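Local coordinates for SGNH hydrolase-type esterase domain-containing protein (Slackia heliotrinireducens DSM 20476, PDB 4S1P), which probably hydrolyses ester bonds as a putative SGNH (GDSL-like) hydrolase, although its natural substrate is not established, at residues A42-P47 with A53-A58; T81-S86 with E132-A137. One frame throughout, in Å; residues are numbered along the deposited sequence. Where two conformers were deposited one is given.

Contact 1: A42-P47 with A53-A58; sequences AEHLNP and ALTQAA
His44 and Thr55 meet through a single polar bond: ND1 of the imidazole lies 2.8 Å from OG1 of the threonine, and the hydrogen bond is nearly straight at 163°. The hydroxyl comes to the ring at its edge, close to the ring plane, and the two side chains cross at about a right angle. His44 holds its ring beside the backbone N (chi1 -62°), which brings ND1 to the threonine. Thr55 likewise carries OG1 beside its own backbone N and anti to the carbonyl carbon (chi1 -63°), which leaves the methyl CG2 anti to N and turns the hydroxyl to the imidazole. The same OG1 is also bonded to the backbone O of Asn51 one helical turn earlier and to ND1 of His34 on strand 29-35, so three partners fix this buried hydroxyl. Nearer the surface the contact turns to van der Waals touches. The Pro47 ring lies against the amide end of Gln56, with CB 3.8 Å from OE1 and CG 3.9 Å from NE2, while the methyl CB of Ala53 sits 3.7 Å from Pro47 O. Replacing His44 with an alanine would probably leave the Thr55 hydroxyl without its imidazole partner and open a gap where the ring also touches Leu9 and Leu90. The chemistry thus pairs a directional polar bond inside with van der Waals contact outside, tying the loop after strand 29-35 to the helix that follows it.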
loop_
_atom_site.group_PDB
_atom_site.type_symbol
_atom_site.label_atom_id
_atom_site.label_comp_id
_atom_site.label_asym_id
_atom_site.label_seq_id
_atom_site.Cartn_x
_atom_site.Cartn_y
_atom_site.Cartn_z
ATOM N N ALA A 42 3.182 7.623 7.840
ATOM C CA ALA A 42 3.075 8.764 8.735
ATOM C C ALA A 42 3.689 10.040 8.121
ATOM O O ALA A 42 3.330 11.142 8.493
ATOM C CB ALA A 42 3.738 8.460 10.053
ATOM N N GLU A 43 4.660 9.892 7.201
ATOM C CA GLU A 43 5.267 11.075 6.576
ATOM C C GLU A 43 4.217 11.945 5.916
ATOM O O GLU A 43 4.312 13.163 5.894
ATOM C CB GLU A 43 6.271 10.674 5.483
ATOM C CG GLU A 43 7.453 9.955 6.014
ATOM C CD GLU A 43 8.404 9.562 4.907
ATOM O OE1 GLU A 43 8.388 10.191 3.794
ATOM O OE2 GLU A 43 9.129 8.585 5.195
ATOM N N HIS A 44 3.197 11.310 5.357
ATOM C CA HIS A 44 2.177 12.050 4.637
ATOM C C HIS A 44 1.279 12.933 5.507
ATOM O O HIS A 44 0.559 13.771 4.969
ATOM C CB HIS A 44 1.327 11.083 3.798
ATOM C CG HIS A 44 2.116 10.366 2.773
ATOM N ND1 HIS A 44 2.271 10.840 1.498
ATOM C CD2 HIS A 44 2.840 9.229 2.850
ATOM C CE1 HIS A 44 3.056 10.020 0.828
ATOM N NE2 HIS A 44 3.442 9.056 1.638
ATOM N N LEU A 45 1.338 12.709 6.817
ATOM C CA LEU A 45 0.582 13.483 7.779
ATOM C C LEU A 45 1.392 14.651 8.320
ATOM O O LEU A 45 0.884 15.444 9.106
ATOM C CB LEU A 45 0.110 12.592 8.913
ATOM C CG LEU A 45 -0.977 11.602 8.466
ATOM C CD1 LEU A 45 -1.209 10.623 9.585
ATOM C CD2 LEU A 45 -2.279 12.301 8.066
ATOM N N ASN A 46 2.643 14.750 7.884
ATOM C CA ASN A 46 3.577 15.725 8.427
ATOM C C ASN A 46 4.049 16.665 7.318
ATOM O O ASN A 46 4.896 16.272 6.509
ATOM C CB ASN A 46 4.761 15.013 9.065
ATOM C CG ASN A 46 5.787 15.991 9.641
ATOM O OD1 ASN A 46 5.620 17.202 9.551
ATOM N ND2 ASN A 46 6.863 15.462 10.187
ATOM N N PRO A 47 3.444 17.865 7.227
ATOM C CA PRO A 47 3.778 18.758 6.107
ATOM C C PRO A 47 5.207 19.260 6.075
ATOM O O PRO A 47 5.579 19.950 5.125
ATOM C CB PRO A 47 2.776 19.903 6.211
ATOM C CG PRO A 47 2.087 19.741 7.492
ATOM C CD PRO A 47 2.384 18.407 8.088
ATOM N N ALA A 53 4.042 17.485 2.454
ATOM C CA ALA A 53 3.710 18.691 1.748
ATOM C C ALA A 53 3.020 18.360 0.426
ATOM O O ALA A 53 2.071 19.055 0.015
ATOM C CB ALA A 53 4.949 19.552 1.481
ATOM N N LEU A 54 3.557 17.389 -0.312
ATOM C CA LEU A 54 2.954 16.973 -1.567
ATOM C C LEU A 54 1.529 16.494 -1.360
ATOM O O LEU A 54 0.628 16.860 -2.117
ATOM C CB LEU A 54 3.771 15.890 -2.223
ATOM C CG LEU A 54 5.090 16.337 -2.848
ATOM C CD1 LEU A 54 5.866 15.094 -3.266
ATOM C CD2 LEU A 54 4.855 17.268 -4.022
ATOM N N THR A 55 1.325 15.625 -0.390
ATOM C CA THR A 55 -0.005 15.075 -0.146
ATOM C C THR A 55 -0.974 16.144 0.345
ATOM O O THR A 55 -2.111 16.206 -0.147
ATOM C CB THR A 55 0.092 13.864 0.773
ATOM O OG1 THR A 55 0.857 12.860 0.100
ATOM C CG2 THR A 55 -1.263 13.333 1.170
ATOM N N GLN A 56 -0.551 17.014 1.264
ATOM C CA GLN A 56 -1.408 18.118 1.677
ATOM C C GLN A 56 -1.816 18.961 0.457
ATOM O O GLN A 56 -2.998 19.288 0.297
ATOM C CB GLN A 56 -0.635 18.982 2.666
ATOM C CG GLN A 56 -1.391 20.173 3.227
ATOM C CD GLN A 56 -0.474 21.049 4.077
ATOM O OE1 GLN A 56 0.587 21.522 3.625
ATOM N NE2 GLN A 56 -0.840 21.226 5.305
ATOM N N ALA A 57 -0.853 19.343 -0.385
ATOM C CA ALA A 57 -1.169 20.172 -1.562
ATOM C C ALA A 57 -2.102 19.427 -2.514
ATOM O O ALA A 57 -3.042 20.046 -3.062
ATOM C CB ALA A 57 0.074 20.603 -2.289
ATOM N N ALA A 58 -1.899 18.092 -2.675
ATOM C CA ALA A 58 -2.696 17.406 -3.672
ATOM C C ALA A 58 -4.130 17.377 -3.213
ATOM O O ALA A 58 -5.056 17.482 -4.031
ATOM C CB ALA A 58 -2.189 16.006 -3.854
#

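Contact 2: T81-S86 with E132-A137; sequences TAYARS and EAFAQA
Tyr83 reaches from helix 80-96 across to helix 123-141, where its phenol end overlaps the edge of the Phe134 ring. Its OH lies near the plane of that ring, 3.2 Å from CD1, and its CZ is 3.8 Å from Phe134 CE1. The two ring planes are almost perpendicular, at 89°, with centroids 5.7 Å apart, but the rings meet obliquely. With CG anti to the backbone N (chi1 173°), the tyrosine reaches across to the small residues of the facing helix. Its CE2 touches the methyl CB of Ala137 at 3.9 Å, and its CD2 meets CB of Ala133 at 4.1 Å. The carbonyl O of Ala133 stands at the edge of the phenol ring, near its plane. The helix segments run roughly parallel, inclined by 28°, and their axes come within 10.1 Å of each other at the closest point, a distance that the tyrosine side chain bridges. Ile103 of strand 100-105 touches Tyr83, Phe134 and Ala137, and Pro76 packs on both aromatic residues, so the pair lies where the two helices meet the parallel sheet of this alpha/beta fold. Cohesion across the interface therefore rests on shape and dispersion between aromatic rings and alanine methyls, with the phenol oxygen set against aromatic C-H groups of Phe134.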
loop_
_atom_site.group_PDB
_atom_site.type_symbol
_atom_site.label_atom_id
_atom_site.label_comp_id
_atom_site.label_asym_id
_atom_site.label_seq_id
_atom_site.Cartn_x
_atom_site.Cartn_y
_atom_site.Cartn_z
ATOM N N THR A 81 0.200 0.180 15.876
ATOM C CA THR A 81 -0.546 1.350 16.279
ATOM C C THR A 81 -0.236 2.566 15.404
ATOM O O THR A 81 -1.145 3.282 14.980
ATOM C CB THR A 81 -0.338 1.629 17.761
ATOM O OG1 THR A 81 -0.769 0.467 18.492
ATOM C CG2 THR A 81 -1.128 2.847 18.160
ATOM N N ALA A 82 1.040 2.744 15.082
ATOM C CA ALA A 82 1.424 3.781 14.148
ATOM C C ALA A 82 0.750 3.602 12.812
ATOM O O ALA A 82 0.289 4.568 12.203
ATOM C CB ALA A 82 2.936 3.866 13.982
ATOM N N TYR A 83 0.706 2.362 12.359
ATOM C CA TYR A 83 0.014 2.069 11.099
ATOM C C TYR A 83 -1.449 2.463 11.151
ATOM O O TYR A 83 -1.950 3.199 10.282
ATOM C CB TYR A 83 0.172 0.588 10.761
ATOM C CG TYR A 83 -0.683 0.214 9.545
ATOM C CD1 TYR A 83 -0.446 0.807 8.344
ATOM C CD2 TYR A 83 -1.768 -0.617 9.650
ATOM C CE1 TYR A 83 -1.220 0.546 7.233
ATOM C CE2 TYR A 83 -2.567 -0.876 8.565
ATOM C CZ TYR A 83 -2.294 -0.280 7.364
ATOM O OH TYR A 83 -3.141 -0.530 6.305
ATOM N N ALA A 84 -2.133 1.976 12.184
ATOM C CA ALA A 84 -3.550 2.217 12.338
ATOM C C ALA A 84 -3.856 3.718 12.391
ATOM O O ALA A 84 -4.828 4.178 11.774
ATOM C CB ALA A 84 -4.083 1.527 13.575
ATOM N N ARG A 85 -3.053 4.478 13.121
ATOM C CA ARG A 85 -3.304 5.900 13.213
ATOM C C ARG A 85 -3.037 6.619 11.905
ATOM O O ARG A 85 -3.763 7.555 11.562
ATOM C CB ARG A 85 -2.485 6.536 14.342
ATOM C CG ARG A 85 -2.772 5.976 15.738
ATOM C CD ARG A 85 -4.252 5.994 16.109
ATOM N NE ARG A 85 -4.840 4.670 15.923
ATOM C CZ ARG A 85 -6.057 4.448 15.454
ATOM N NH1 ARG A 85 -6.848 5.467 15.140
ATOM N NH2 ARG A 85 -6.495 3.208 15.326
ATOM N N SER A 86 -2.025 6.166 11.163
ATOM C CA SER A 86 -1.725 6.784 9.894
ATOM C C SER A 86 -2.861 6.558 8.914
ATOM O O SER A 86 -3.299 7.475 8.218
ATOM C CB SER A 86 -0.412 6.265 9.323
ATOM O OG SER A 86 0.709 6.647 10.112
ATOM N N GLU A 132 -4.433 -9.109 10.260
ATOM C CA GLU A 132 -5.252 -8.457 11.287
ATOM C C GLU A 132 -5.205 -6.932 11.182
ATOM O O GLU A 132 -6.228 -6.219 11.335
ATOM C CB GLU A 132 -4.819 -8.870 12.706
ATOM C CG GLU A 132 -5.266 -10.281 13.074
ATOM C CD GLU A 132 -4.910 -10.656 14.500
ATOM O OE1 GLU A 132 -4.679 -9.735 15.324
ATOM O OE2 GLU A 132 -4.854 -11.871 14.798
ATOM N N ALA A 133 -3.996 -6.407 10.956
ATOM C CA ALA A 133 -3.820 -4.952 10.802
ATOM C C ALA A 133 -4.631 -4.394 9.651
ATOM O O ALA A 133 -5.309 -3.365 9.795
ATOM C CB ALA A 133 -2.367 -4.587 10.619
ATOM N N PHE A 134 -4.577 -5.055 8.487
ATOM C CA PHE A 134 -5.320 -4.533 7.360
ATOM C C PHE A 134 -6.825 -4.656 7.545
ATOM O O PHE A 134 -7.572 -3.747 7.180
ATOM C CB PHE A 134 -4.894 -5.243 6.067
ATOM C CG PHE A 134 -3.429 -5.001 5.706
ATOM C CD1 PHE A 134 -2.891 -3.715 5.720
ATOM C CD2 PHE A 134 -2.613 -6.049 5.334
ATOM C CE1 PHE A 134 -1.580 -3.488 5.396
ATOM C CE2 PHE A 134 -1.279 -5.812 4.984
ATOM C CZ PHE A 134 -0.780 -4.540 5.029
ATOM N N ALA A 135 -7.262 -5.768 8.120
ATOM C CA ALA A 135 -8.695 -5.962 8.319
ATOM C C ALA A 135 -9.255 -4.919 9.282
ATOM O O ALA A 135 -10.335 -4.331 9.049
ATOM C CB ALA A 135 -8.947 -7.363 8.839
ATOM N N GLN A 136 -8.529 -4.673 10.373
ATOM C CA GLN A 136 -8.979 -3.713 11.355
ATOM C C GLN A 136 -8.954 -2.288 10.782
ATOM O O GLN A 136 -9.870 -1.499 11.004
ATOM C CB GLN A 136 -8.148 -3.788 12.627
ATOM C CG GLN A 136 -8.817 -3.037 13.777
ATOM C CD GLN A 136 -10.182 -3.636 14.160
ATOM O OE1 GLN A 136 -10.282 -4.826 14.463
ATOM N NE2 GLN A 136 -11.232 -2.814 14.136
ATOM N N ALA A 137 -7.934 -1.968 9.980
ATOM C CA ALA A 137 -7.827 -0.618 9.437
ATOM C C ALA A 137 -8.914 -0.366 8.390
ATOM O O ALA A 137 -9.501 0.734 8.361
ATOM C CB ALA A 137 -6.427 -0.400 8.879
#

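Both contacts lie among the helices packed around the parallel sheet, yet at different depths. Contact 2 is buried and joins two helices distant in sequence, 80-96 and 123-141, over strand 100-105. Contact 1 is only partly buried, farther from the centre of the chain, and joins a 3-10 segment and the loop after it to helix 50-61, a few residues on in the sequence. Their chemistry follows: the interior pairing is aromatic and apolar, whereas the local one has a polar bond on its inner side and exposed residues, Pro47 and Gln56, on its outer side. Helix 80-96 connects them, since Ser86 packs against Ala42 and Leu45 of segment 42-47 while Tyr83 on the same helix serves contact 2.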